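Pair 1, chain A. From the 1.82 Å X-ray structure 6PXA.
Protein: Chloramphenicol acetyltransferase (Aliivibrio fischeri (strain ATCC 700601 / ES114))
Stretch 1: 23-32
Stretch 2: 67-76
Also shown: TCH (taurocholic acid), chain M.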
# COMPACT_ATOMS: atom_id res chain seq x y z
N PRO A 23 -3.48 7.77 -26.27
CA PRO A 23 -2.58 8.73 -26.94
C PRO A 23 -1.74 9.53 -25.97
O PRO A 23 -0.76 10.16 -26.38
CB PRO A 23 -3.55 9.62 -27.74
CG PRO A 23 -4.88 9.46 -27.10
CD PRO A 23 -4.90 8.05 -26.55
N ASN A 24 -2.09 9.52 -24.69
CA ASN A 24 -1.37 10.31 -23.71
C ASN A 24 -0.29 9.50 -23.01
O ASN A 24 0.37 10.03 -22.11
CB ASN A 24 -2.35 10.93 -22.72
CG ASN A 24 -3.13 12.06 -23.33
OD1 ASN A 24 -2.57 12.91 -24.03
ND2 ASN A 24 -4.45 12.06 -23.12
N ILE A 25 -0.06 8.26 -23.45
CA ILE A 25 1.04 7.44 -22.94
C ILE A 25 2.01 7.16 -24.08
O ILE A 25 1.60 6.90 -25.21
CB ILE A 25 0.56 6.11 -22.32
CG1 ILE A 25 -0.49 6.35 -21.27
CG2 ILE A 25 1.73 5.43 -21.64
CD1 ILE A 25 -1.06 5.04 -20.64
N GLU A 26 3.30 7.24 -23.77
CA GLU A 26 4.36 6.87 -24.68
C GLU A 26 5.25 5.86 -23.95
O GLU A 26 5.75 6.16 -22.86
CB GLU A 26 5.15 8.11 -25.12
CG GLU A 26 6.56 7.82 -25.57
CD GLU A 26 7.34 9.10 -25.81
OE1 GLU A 26 6.71 10.16 -26.00
OE2 GLU A 26 8.59 9.04 -25.79
N VAL A 27 5.44 4.67 -24.53
CA VAL A 27 6.27 3.63 -23.93
C VAL A 27 7.26 3.11 -24.96
O VAL A 27 6.86 2.78 -26.09
CB VAL A 27 5.43 2.46 -23.37
CG1 VAL A 27 6.34 1.49 -22.66
CG2 VAL A 27 4.36 2.95 -22.43
N GLY A 28 8.53 3.00 -24.57
CA GLY A 28 9.58 2.56 -25.47
C GLY A 28 9.77 1.04 -25.52
O GLY A 28 9.16 0.26 -24.77
N ASP A 29 10.67 0.64 -26.41
CA ASP A 29 10.82 -0.77 -26.75
C ASP A 29 11.15 -1.63 -25.53
O ASP A 29 11.90 -1.21 -24.64
CB ASP A 29 11.94 -0.97 -27.77
CG ASP A 29 11.72 -0.21 -29.06
OD1 ASP A 29 10.56 0.01 -29.45
OD2 ASP A 29 12.72 0.15 -29.69
N TYR A 30 10.57 -2.84 -25.52
CA TYR A 30 10.86 -3.94 -24.60
C TYR A 30 10.31 -3.74 -23.20
O TYR A 30 10.08 -4.72 -22.49
CB TYR A 30 12.38 -4.23 -24.59
CG TYR A 30 12.86 -4.71 -25.96
CD1 TYR A 30 12.58 -6.00 -26.39
CD2 TYR A 30 13.55 -3.87 -26.81
CE1 TYR A 30 12.98 -6.45 -27.62
CE2 TYR A 30 13.97 -4.31 -28.07
CZ TYR A 30 13.68 -5.60 -28.47
OH TYR A 30 14.08 -6.05 -29.71
N SER A 31 10.05 -2.50 -22.79
CA SER A 31 9.45 -2.28 -21.47
C SER A 31 8.17 -3.10 -21.31
O SER A 31 7.35 -3.20 -22.24
CB SER A 31 9.16 -0.79 -21.29
OG SER A 31 10.36 -0.09 -21.46
N TYR A 32 8.02 -3.71 -20.13
CA TYR A 32 6.94 -4.66 -19.88
C TYR A 32 6.33 -4.42 -18.51
O TYR A 32 6.96 -3.89 -17.59
CB TYR A 32 7.45 -6.12 -19.93
CG TYR A 32 8.34 -6.51 -18.74
CD1 TYR A 32 9.72 -6.34 -18.80
CD2 TYR A 32 7.79 -7.04 -17.58
CE1 TYR A 32 10.52 -6.68 -17.73
CE2 TYR A 32 8.59 -7.37 -16.49
CZ TYR A 32 9.96 -7.21 -16.58
OH TYR A 32 10.77 -7.55 -15.52
N GLU A 67 -4.66 20.22 -23.38
CA GLU A 67 -3.56 19.30 -23.12
C GLU A 67 -3.52 18.89 -21.65
O GLU A 67 -3.82 19.69 -20.76
CB GLU A 67 -2.21 19.92 -23.51
CG GLU A 67 -2.02 20.19 -25.01
CD GLU A 67 -0.92 21.22 -25.27
OE1 GLU A 67 -0.52 21.92 -24.31
OE2 GLU A 67 -0.46 21.34 -26.43
N VAL A 68 -3.17 17.64 -21.41
CA VAL A 68 -3.04 17.07 -20.07
C VAL A 68 -1.62 16.56 -19.86
O VAL A 68 -0.84 16.42 -20.82
CB VAL A 68 -4.05 15.93 -19.82
CG1 VAL A 68 -5.49 16.45 -19.87
CG2 VAL A 68 -3.83 14.79 -20.81
N ASP A 69 -1.28 16.27 -18.60
CA ASP A 69 0.01 15.66 -18.28
C ASP A 69 0.12 14.28 -18.93
O ASP A 69 -0.82 13.48 -18.92
CB ASP A 69 0.21 15.55 -16.75
CG ASP A 69 0.30 16.93 -16.08
OD1 ASP A 69 0.84 17.88 -16.71
OD2 ASP A 69 -0.23 17.09 -14.96
N LYS A 70 1.27 14.01 -19.53
CA LYS A 70 1.50 12.76 -20.24
C LYS A 70 2.41 11.86 -19.41
O LYS A 70 3.18 12.32 -18.56
CB LYS A 70 2.09 13.02 -21.63
CG LYS A 70 1.07 13.60 -22.63
CD LYS A 70 1.70 13.99 -23.95
CE LYS A 70 0.79 15.03 -24.65
NZ LYS A 70 1.37 15.61 -25.90
N LEU A 71 2.32 10.56 -19.67
CA LEU A 71 3.16 9.55 -19.03
C LEU A 71 4.12 9.00 -20.09
O LEU A 71 3.68 8.38 -21.06
CB LEU A 71 2.31 8.44 -18.41
CG LEU A 71 3.11 7.19 -18.01
CD1 LEU A 71 4.10 7.52 -16.91
CD2 LEU A 71 2.20 6.03 -17.61
N ARG A 72 5.42 9.21 -19.91
CA ARG A 72 6.41 8.78 -20.88
C ARG A 72 7.35 7.79 -20.20
O ARG A 72 7.95 8.10 -19.17
CB ARG A 72 7.18 9.97 -21.45
CG ARG A 72 6.32 11.13 -21.87
CD ARG A 72 7.18 12.11 -22.70
NE ARG A 72 7.14 13.49 -22.20
CZ ARG A 72 8.19 14.31 -22.19
NH1 ARG A 72 8.07 15.55 -21.72
NH2 ARG A 72 9.38 13.90 -22.62
N ILE A 73 7.47 6.59 -20.79
CA ILE A 73 8.29 5.52 -20.24
C ILE A 73 9.32 5.12 -21.30
O ILE A 73 9.01 5.06 -22.49
CB ILE A 73 7.43 4.31 -19.82
CG1 ILE A 73 6.53 4.69 -18.64
CG2 ILE A 73 8.30 3.13 -19.47
CD1 ILE A 73 5.39 3.70 -18.36
N GLY A 74 10.56 4.92 -20.85
CA GLY A 74 11.67 4.66 -21.73
C GLY A 74 11.70 3.22 -22.19
O GLY A 74 10.69 2.51 -22.18
N LYS A 75 12.88 2.82 -22.65
CA LYS A 75 13.14 1.47 -23.12
C LYS A 75 13.68 0.61 -21.99
O LYS A 75 14.33 1.11 -21.06
CB LYS A 75 14.14 1.49 -24.27
CG LYS A 75 13.72 2.36 -25.45
CD LYS A 75 14.90 2.56 -26.39
CE LYS A 75 14.54 3.41 -27.57
NZ LYS A 75 15.70 3.52 -28.51
N PHE A 76 13.43 -0.69 -22.08
CA PHE A 76 14.08 -1.67 -21.22
C PHE A 76 13.70 -1.48 -19.76
O PHE A 76 14.52 -1.70 -18.86
CB PHE A 76 15.59 -1.60 -21.40
CG PHE A 76 16.05 -2.09 -22.74
CD1 PHE A 76 15.88 -3.40 -23.11
CD2 PHE A 76 16.64 -1.23 -23.66
CE1 PHE A 76 16.30 -3.86 -24.36
CE2 PHE A 76 17.07 -1.69 -24.90
CZ PHE A 76 16.89 -3.00 -25.25
C1 TCH M . 10.69 -17.65 -11.92
C2 TCH M . 10.82 -18.66 -13.11
C3 TCH M . 12.32 -19.01 -13.37
O3 TCH M . 12.41 -19.79 -14.51
C4 TCH M . 13.23 -17.74 -13.54
C5 TCH M . 13.05 -16.70 -12.41
C6 TCH M . 13.90 -15.42 -12.67
C7 TCH M . 13.29 -14.45 -13.76
O7 TCH M . 13.44 -15.01 -15.02
C8 TCH M . 11.79 -14.17 -13.49
C9 TCH M . 10.99 -15.53 -13.33
C10 TCH M . 11.54 -16.37 -12.16
C11 TCH M . 9.49 -15.21 -13.20
C12 TCH M . 8.94 -14.35 -14.22
O12 TCH M . 8.86 -14.99 -15.46
C13 TCH M . 9.88 -13.02 -14.48
C14 TCH M . 11.16 -13.39 -14.70
C15 TCH M . 11.93 -11.99 -14.91
C16 TCH M . 10.98 -11.23 -15.69
C17 TCH M . 9.70 -12.08 -15.79
C18 TCH M . 9.75 -12.13 -13.24
C19 TCH M . 11.47 -15.55 -10.86
O1S TCH M . 11.15 -10.67 -24.43
C20 TCH M . 8.52 -11.22 -15.86
C21 TCH M . 7.16 -11.97 -15.95
C22 TCH M . 8.68 -10.51 -17.22
C23 TCH M . 8.48 -11.45 -18.40
C24 TCH M . 8.69 -10.69 -19.71
N24 TCH M . 10.03 -10.49 -20.20
O24 TCH M . 7.77 -10.27 -20.30
C25 TCH M . 10.25 -9.78 -21.45
C26 TCH M . 11.74 -9.90 -21.74
S26 TCH M . 12.04 -9.62 -23.51
O2S TCH M . 11.51 -8.09 -23.81
O3S TCH M . 13.66 -9.82 -23.74

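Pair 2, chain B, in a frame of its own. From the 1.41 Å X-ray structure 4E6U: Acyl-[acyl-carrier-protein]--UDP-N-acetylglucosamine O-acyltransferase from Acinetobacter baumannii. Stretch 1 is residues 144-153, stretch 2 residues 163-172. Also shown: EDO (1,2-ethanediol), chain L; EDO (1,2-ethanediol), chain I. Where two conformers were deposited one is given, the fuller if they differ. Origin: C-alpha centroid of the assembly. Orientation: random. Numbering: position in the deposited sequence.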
# COMPACT_ATOMS: atom_id res chain seq x y z
N ALA B 144 -12.61 2.41 -2.89
CA ALA B 144 -12.98 3.81 -2.79
C ALA B 144 -14.47 4.00 -2.48
O ALA B 144 -15.21 3.05 -2.29
CB ALA B 144 -12.56 4.57 -4.06
N GLY B 145 -14.88 5.26 -2.41
CA GLY B 145 -16.21 5.59 -1.92
C GLY B 145 -17.37 5.00 -2.69
O GLY B 145 -17.34 4.93 -3.92
N HIS B 146 -18.42 4.61 -1.97
CA HIS B 146 -19.69 4.19 -2.58
C HIS B 146 -19.60 2.93 -3.42
O HIS B 146 -20.47 2.66 -4.25
CB HIS B 146 -20.34 5.31 -3.45
CG HIS B 146 -20.26 6.69 -2.86
ND1 HIS B 146 -21.25 7.21 -2.05
CD2 HIS B 146 -19.33 7.66 -3.00
CE1 HIS B 146 -20.93 8.44 -1.71
NE2 HIS B 146 -19.77 8.74 -2.26
N VAL B 147 -18.54 2.14 -3.23
CA VAL B 147 -18.40 0.89 -3.96
C VAL B 147 -19.29 -0.19 -3.37
O VAL B 147 -19.40 -0.33 -2.14
CB VAL B 147 -16.90 0.42 -3.99
CG1 VAL B 147 -16.74 -1.01 -4.49
CG2 VAL B 147 -16.07 1.37 -4.83
N HIS B 148 -19.94 -0.97 -4.23
CA HIS B 148 -20.75 -2.09 -3.77
C HIS B 148 -20.11 -3.39 -4.20
O HIS B 148 -19.87 -3.61 -5.39
CB HIS B 148 -22.20 -1.98 -4.30
CG HIS B 148 -22.94 -0.77 -3.82
ND1 HIS B 148 -24.21 -0.46 -4.25
CD2 HIS B 148 -22.60 0.21 -2.94
CE1 HIS B 148 -24.61 0.66 -3.67
NE2 HIS B 148 -23.65 1.09 -2.87
N ILE B 149 -19.81 -4.25 -3.22
CA ILE B 149 -19.21 -5.57 -3.43
C ILE B 149 -20.23 -6.61 -2.99
O ILE B 149 -20.84 -6.49 -1.91
CB ILE B 149 -17.89 -5.73 -2.64
CG1 ILE B 149 -16.98 -4.49 -2.74
CG2 ILE B 149 -17.19 -7.04 -3.00
CD1 ILE B 149 -15.94 -4.52 -3.86
N GLY B 150 -20.42 -7.63 -3.82
CA GLY B 150 -21.37 -8.70 -3.54
C GLY B 150 -20.82 -9.73 -2.58
O GLY B 150 -20.25 -9.36 -1.54
N ASP B 151 -21.01 -11.01 -2.89
CA ASP B 151 -20.58 -12.13 -2.06
C ASP B 151 -19.56 -12.98 -2.78
O ASP B 151 -19.57 -13.07 -4.02
CB ASP B 151 -21.76 -13.04 -1.71
CG ASP B 151 -22.93 -12.30 -1.10
OD1 ASP B 151 -22.77 -11.38 -0.30
OD2 ASP B 151 -24.10 -12.66 -1.43
N HIS B 152 -18.69 -13.64 -2.03
CA HIS B 152 -17.75 -14.60 -2.61
C HIS B 152 -16.82 -13.99 -3.66
O HIS B 152 -16.41 -14.66 -4.61
CB HIS B 152 -18.52 -15.80 -3.19
CG HIS B 152 -19.21 -16.60 -2.15
ND1 HIS B 152 -18.55 -17.49 -1.33
CD2 HIS B 152 -20.51 -16.64 -1.78
CE1 HIS B 152 -19.41 -18.05 -0.50
NE2 HIS B 152 -20.61 -17.54 -0.74
N VAL B 153 -16.48 -12.72 -3.47
CA VAL B 153 -15.55 -12.00 -4.34
C VAL B 153 -14.13 -12.14 -3.80
O VAL B 153 -13.93 -12.18 -2.58
CB VAL B 153 -15.93 -10.51 -4.40
CG1 VAL B 153 -14.94 -9.72 -5.25
CG2 VAL B 153 -17.38 -10.35 -4.92
N GLN B 163 -14.24 4.81 -7.12
CA GLN B 163 -15.55 5.22 -6.55
C GLN B 163 -16.73 4.83 -7.43
O GLN B 163 -16.66 4.89 -8.67
CB GLN B 163 -15.58 6.72 -6.24
CG GLN B 163 -15.30 7.59 -7.46
CD GLN B 163 -15.51 9.08 -7.24
OE1 GLN B 163 -15.87 9.52 -6.15
NE2 GLN B 163 -15.29 9.86 -8.29
N PHE B 164 -17.80 4.37 -6.77
CA PHE B 164 -19.09 4.05 -7.40
C PHE B 164 -19.11 2.76 -8.20
O PHE B 164 -20.16 2.35 -8.69
CB PHE B 164 -19.64 5.20 -8.26
CG PHE B 164 -19.95 6.43 -7.47
CD1 PHE B 164 -21.09 6.49 -6.68
CD2 PHE B 164 -19.09 7.52 -7.50
CE1 PHE B 164 -21.38 7.65 -5.94
CE2 PHE B 164 -19.37 8.67 -6.75
CZ PHE B 164 -20.51 8.72 -5.98
N CYS B 165 -17.97 2.08 -8.32
CA CYS B 165 -17.97 0.80 -9.01
C CYS B 165 -18.75 -0.29 -8.27
O CYS B 165 -18.94 -0.22 -7.05
CB CYS B 165 -16.54 0.31 -9.25
SG CYS B 165 -15.64 1.26 -10.49
N LYS B 166 -19.20 -1.29 -9.03
CA LYS B 166 -19.94 -2.42 -8.50
C LYS B 166 -19.23 -3.70 -8.89
O LYS B 166 -18.99 -3.96 -10.06
CB LYS B 166 -21.39 -2.40 -9.00
CG LYS B 166 -22.08 -1.10 -8.64
CD LYS B 166 -23.50 -0.98 -9.20
CE LYS B 166 -24.07 0.39 -8.93
NZ LYS B 166 -24.21 0.69 -7.47
N ILE B 167 -18.85 -4.49 -7.89
CA ILE B 167 -18.08 -5.71 -8.09
C ILE B 167 -18.96 -6.84 -7.61
O ILE B 167 -19.22 -7.01 -6.40
CB ILE B 167 -16.76 -5.69 -7.27
CG1 ILE B 167 -16.03 -4.35 -7.45
CG2 ILE B 167 -15.91 -6.91 -7.61
CD1 ILE B 167 -15.64 -4.03 -8.89
N ASP B 168 -19.51 -7.59 -8.56
CA ASP B 168 -20.57 -8.52 -8.22
C ASP B 168 -20.10 -9.92 -7.82
O ASP B 168 -18.91 -10.25 -7.90
CB ASP B 168 -21.65 -8.52 -9.32
CG ASP B 168 -22.62 -7.36 -9.17
OD1 ASP B 168 -22.63 -6.68 -8.12
OD2 ASP B 168 -23.43 -7.11 -10.09
N SER B 169 -21.05 -10.73 -7.36
CA SER B 169 -20.70 -11.98 -6.71
C SER B 169 -19.90 -12.94 -7.55
O SER B 169 -20.11 -13.01 -8.77
CB SER B 169 -21.95 -12.66 -6.17
OG SER B 169 -22.57 -11.83 -5.21
N TYR B 170 -18.97 -13.65 -6.91
CA TYR B 170 -18.14 -14.70 -7.54
C TYR B 170 -17.12 -14.18 -8.54
O TYR B 170 -16.47 -14.97 -9.23
CB TYR B 170 -19.01 -15.80 -8.19
CG TYR B 170 -20.07 -16.38 -7.28
CD1 TYR B 170 -21.41 -16.05 -7.45
CD2 TYR B 170 -19.72 -17.25 -6.23
CE1 TYR B 170 -22.40 -16.58 -6.61
CE2 TYR B 170 -20.69 -17.78 -5.39
CZ TYR B 170 -22.02 -17.43 -5.58
OH TYR B 170 -22.97 -17.97 -4.74
N SER B 171 -16.97 -12.87 -8.63
CA SER B 171 -15.94 -12.27 -9.48
C SER B 171 -14.57 -12.38 -8.82
O SER B 171 -14.46 -12.60 -7.59
CB SER B 171 -16.28 -10.82 -9.80
OG SER B 171 -16.32 -10.03 -8.62
N MET B 172 -13.53 -12.23 -9.63
CA MET B 172 -12.16 -12.24 -9.13
C MET B 172 -11.39 -11.12 -9.78
O MET B 172 -11.40 -10.98 -11.00
CB MET B 172 -11.46 -13.55 -9.44
CG MET B 172 -12.08 -14.77 -8.78
SD MET B 172 -11.14 -16.30 -9.04
CE MET B 172 -9.58 -15.86 -8.26
C1 EDO L . -24.46 -5.39 -3.31
O1 EDO L . -23.79 -6.33 -4.16
C2 EDO L . -23.67 -5.18 -2.02
O2 EDO L . -23.49 -6.42 -1.33
C1 EDO I . -15.08 10.18 -11.96
O1 EDO I . -16.01 9.68 -11.00
C2 EDO I . -15.57 9.83 -13.36
O2 EDO I . -14.61 8.99 -14.01
O HOH W 1 -21.69 1.25 -6.29
O HOH W 2 -22.15 -5.22 -6.05
O HOH W 3 -25.51 -1.57 -6.32
O HOH W 4 -24.76 -13.15 -4.32
O HOH W 5 -14.40 -15.12 -6.33

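Pair 1 and pair 2 each set two short parallel strands side by side, and the N, CA and C atoms of 14 central residues superpose with an RMSD of 0.7 Å. In pair 1 the strand axes approach to 4.7 Å at 3°. The hydrogen-bond ladder supplies the strongest evidence of common register. Glu26(A) N donates to Leu71(A) O at 3.0 Å, and Glu26(A) O accepts from Ile73(A) N at 2.7 Å; at the matched positions, His148(B) N reaches Cys165(B) O at 3.1 Å and His148(B) O accepts from Ile167(B) N at 2.8 Å. One residue thus bonds through both its backbone polar atoms to two residues that flank its bridge partner, as parallel pairing requires.

The ladder continues through a matched glycine. Gly28(A) N lies 3.0 Å from Ile73(A) O, and Gly150(B) N lies 2.9 Å from Ile167(B) O, both hydrogen bonds. An ideal CB on Gly28(A) would fall 3.0 Å from Lys75(A) CG, and one on Gly150(B) 2.6 Å from Ser169(B) OG, so in each pair the other stretch, just past its strand, occupies the space. Beyond it, Phe76(A) N to Asp29(A) O and Tyr170(B) N to Asp151(B) O are both 3.0 Å hydrogen bonds.

Packing on the face of Val27(A) and Ile73(A) is conserved in kind: Val27(A) CG1 meets Ile73(A) CG2 at 4.1 Å, whereas the longer Ile149(B) brings CD1 to 3.6 Å from Ile167(B) CG1. The aromatic pairs also coincide. Tyr30(A) and Phe76(A) have planes at 6° and centroids 5.2 Å apart; His152(B) and Tyr170(B) give 5° and 5.3 Å. Both are slid apart, so the rings barely overlap.

Elsewhere the solutions diverge. Ser31(A) OG donates to Gly74(A) O at 2.7 Å; the matched Val153(B) instead packs CG1 against Ile167(B) CG2 at 3.8 Å. Conversely, Ser169(B) OG accepts from Asp151(B) N at 2.9 Å, while Asp29(A) N, which has the methylene carbon Lys75(A) CG 3.6 Å away where pair 2 has a hydroxyl, is buried without a partner. Asn24(A) OD1 approaches Lys70(A) CG at 4.0 Å, but their counterparts His146(B) and Phe164(B) form an offset stack with centroids 4.3 Å apart and planes at 3°. On the opposite face from the isoleucines, Glu26(A) OE1 lies 3.9 Å from Arg72(A) CD, a contact with the aliphatic part of the arginine; in pair 2 water 3 links the matched side chains, 2.7 Å from His148(B) ND1 and 2.8 Å from Lys166(B) NZ.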